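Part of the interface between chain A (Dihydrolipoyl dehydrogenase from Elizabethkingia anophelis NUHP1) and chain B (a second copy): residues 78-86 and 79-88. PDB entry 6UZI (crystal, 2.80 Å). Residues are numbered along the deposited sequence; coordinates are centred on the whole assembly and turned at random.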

# COMPACT_ATOMS: atom_id res chain seq x y z
N HIS A 78 21.55 -6.63 -1.56
CA HIS A 78 21.20 -5.30 -2.04
C HIS A 78 22.43 -4.47 -2.39
O HIS A 78 22.26 -3.37 -2.91
CB HIS A 78 20.36 -4.56 -1.00
CG HIS A 78 18.88 -4.78 -1.14
ND1 HIS A 78 18.20 -4.52 -2.30
CD2 HIS A 78 17.96 -5.22 -0.25
CE1 HIS A 78 16.92 -4.81 -2.13
NE2 HIS A 78 16.75 -5.22 -0.89
N GLY A 79 23.63 -4.97 -2.12
CA GLY A 79 24.82 -4.19 -2.42
C GLY A 79 25.19 -3.19 -1.36
O GLY A 79 25.88 -2.21 -1.67
N ILE A 80 24.75 -3.39 -0.12
CA ILE A 80 25.07 -2.51 0.99
C ILE A 80 26.05 -3.24 1.90
O ILE A 80 25.73 -4.31 2.45
CB ILE A 80 23.81 -2.10 1.77
CG1 ILE A 80 22.86 -1.35 0.84
CG2 ILE A 80 24.19 -1.26 2.98
CD1 ILE A 80 21.50 -1.11 1.45
N LEU A 81 27.22 -2.65 2.09
CA LEU A 81 28.29 -3.27 2.87
C LEU A 81 28.23 -2.69 4.28
O LEU A 81 28.50 -1.51 4.49
CB LEU A 81 29.65 -3.01 2.22
CG LEU A 81 29.75 -3.48 0.76
CD1 LEU A 81 31.03 -2.98 0.11
CD2 LEU A 81 29.63 -5.00 0.67
N ILE A 82 27.86 -3.54 5.25
CA ILE A 82 27.87 -3.21 6.66
C ILE A 82 28.40 -4.41 7.43
O ILE A 82 28.50 -5.52 6.90
CB ILE A 82 26.48 -2.83 7.22
CG1 ILE A 82 25.47 -3.95 6.95
CG2 ILE A 82 26.00 -1.51 6.64
CD1 ILE A 82 24.27 -3.92 7.84
N ASP A 83 28.77 -4.17 8.68
CA ASP A 83 29.12 -5.26 9.58
C ASP A 83 27.84 -5.78 10.23
O ASP A 83 26.74 -5.25 10.00
CB ASP A 83 30.15 -4.81 10.61
CG ASP A 83 29.78 -3.50 11.29
OD1 ASP A 83 28.65 -3.01 11.07
OD2 ASP A 83 30.62 -2.96 12.04
N GLU A 84 27.96 -6.83 11.04
CA GLU A 84 26.82 -7.42 11.71
C GLU A 84 26.06 -6.35 12.50
O GLU A 84 26.65 -5.73 13.39
CB GLU A 84 27.27 -8.55 12.63
CG GLU A 84 27.08 -9.94 12.05
CD GLU A 84 25.67 -10.48 12.24
OE1 GLU A 84 25.35 -10.90 13.37
OE2 GLU A 84 24.88 -10.46 11.27
N PRO A 85 24.79 -6.11 12.19
CA PRO A 85 24.03 -5.09 12.93
C PRO A 85 23.72 -5.57 14.33
O PRO A 85 23.54 -6.76 14.58
CB PRO A 85 22.76 -4.92 12.10
CG PRO A 85 22.59 -6.23 11.40
CD PRO A 85 23.98 -6.72 11.12
N LYS A 86 23.69 -4.62 15.26
CA LYS A 86 23.42 -4.90 16.67
C LYS A 86 22.22 -4.09 17.13
O LYS A 86 21.96 -2.99 16.62
CB LYS A 86 24.65 -4.60 17.55
N GLY B 79 17.25 2.44 16.66
CA GLY B 79 17.85 1.53 17.60
C GLY B 79 18.66 0.42 16.97
O GLY B 79 18.84 -0.63 17.60
N ILE B 80 19.13 0.61 15.75
CA ILE B 80 19.95 -0.36 15.03
C ILE B 80 21.37 0.18 14.97
O ILE B 80 21.61 1.27 14.44
CB ILE B 80 19.39 -0.62 13.62
CG1 ILE B 80 17.97 -1.17 13.73
CG2 ILE B 80 20.29 -1.57 12.83
CD1 ILE B 80 17.24 -1.24 12.42
N LEU B 81 22.32 -0.58 15.52
CA LEU B 81 23.71 -0.15 15.64
C LEU B 81 24.54 -0.72 14.50
O LEU B 81 24.78 -1.93 14.44
CB LEU B 81 24.29 -0.57 16.99
CG LEU B 81 23.53 -0.07 18.22
CD1 LEU B 81 24.02 -0.74 19.49
CD2 LEU B 81 23.64 1.45 18.33
N ILE B 82 24.99 0.16 13.60
CA ILE B 82 25.92 -0.20 12.53
C ILE B 82 26.92 0.94 12.37
O ILE B 82 26.72 2.05 12.86
CB ILE B 82 25.22 -0.46 11.18
CG1 ILE B 82 24.39 0.74 10.76
CG2 ILE B 82 24.35 -1.71 11.23
CD1 ILE B 82 24.10 0.77 9.29
N ASP B 83 28.01 0.65 11.67
CA ASP B 83 28.92 1.70 11.27
C ASP B 83 28.42 2.31 9.97
O ASP B 83 27.38 1.92 9.43
CB ASP B 83 30.34 1.15 11.14
CG ASP B 83 30.41 -0.13 10.32
OD1 ASP B 83 29.37 -0.52 9.74
OD2 ASP B 83 31.50 -0.75 10.28
N GLU B 84 29.12 3.32 9.48
CA GLU B 84 28.73 3.99 8.25
C GLU B 84 28.58 2.97 7.12
O GLU B 84 29.53 2.24 6.82
CB GLU B 84 29.76 5.06 7.87
N PRO B 85 27.40 2.86 6.50
CA PRO B 85 27.24 1.92 5.40
C PRO B 85 27.97 2.38 4.15
O PRO B 85 28.11 3.58 3.89
CB PRO B 85 25.72 1.90 5.17
CG PRO B 85 25.26 3.23 5.65
CD PRO B 85 26.15 3.58 6.81
N LYS B 86 28.45 1.41 3.38
CA LYS B 86 29.18 1.66 2.15
C LYS B 86 28.46 0.98 0.98
O LYS B 86 27.80 -0.04 1.16
CB LYS B 86 30.64 1.18 2.26
N VAL B 87 28.60 1.56 -0.21
CA VAL B 87 27.88 1.11 -1.40
C VAL B 87 28.76 0.14 -2.18
O VAL B 87 29.91 0.47 -2.51
CB VAL B 87 27.46 2.28 -2.31
CG1 VAL B 87 26.80 1.76 -3.56
CG2 VAL B 87 26.51 3.23 -1.59
N ASP B 88 28.24 -1.05 -2.45
CA ASP B 88 28.84 -1.97 -3.42
C ASP B 88 28.05 -1.82 -4.72
O ASP B 88 27.10 -2.55 -4.99
CB ASP B 88 28.81 -3.41 -2.91
CG ASP B 88 29.61 -4.35 -3.78
OD1 ASP B 88 30.09 -3.92 -4.86
OD2 ASP B 88 29.77 -5.53 -3.39

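Two carboxylates meet obliquely across the middle of this contact, oxygen facing oxygen: OD1 of A:Asp83 lies 2.9 Å from OD1 of B:Asp83, and OD2 of A:Asp83 lies 3.0 Å from OD2 of B:Asp83. Ordinary ionized aspartates would repel at such distances, and the coordinates leave open whether a proton is shared. Each side chain leaves its backbone sideways, but with chi1 near 50° (p) its end approaches the other chain.

All the hydrogen bonds between the two stretches are backbone to backbone. The stretches run antiparallel, and two short ladders flank the aspartates. In one, A:Leu81 N donates to B:Lys86 O (2.8 Å) and B:Lys86 N returns a bond to A:Leu81 O (3.1 Å). The other repeats the pattern with the chains exchanged: B:Leu81 N to A:Lys86 O at 2.7 Å, and A:Lys86 N to B:Leu81 O at 3.0 Å. The first ladder extends further, where B:Asp88 N donates to A:Gly79 O (2.7 Å).

A:Gly79 has phi/psi of 84/23, a conformation in which a CB would be jammed against the preceding carbonyl; it would also lie 2.9 Å from B:Asp88 O. Glycine therefore suits both the turn and the close approach.

Between the ladders, compact apolar side chains fill the space. CG2 of A:Ile82 packs 3.7 Å from CB of B:Pro85, and CG2 of B:Ile82 lies equally close to CB of A:Pro85. The isoleucines also touch each other, A:Ile82 CG2 to B:Ile82 CD1 at 4.0 Å. Proline offers hydrocarbon surface, while CA of A:Pro85 makes a CA-H...O contact with B:Leu81 O at 3.6 Å. A:Leu81 shares a sheet face with B:Lys86; though exposed, it has 78 Å² covered, its apolar CD1 reaching CB of B:Asp88 at 3.8 Å. Each Lys86 side chain is modelled only to CB. Together the stretches bury 661 Å².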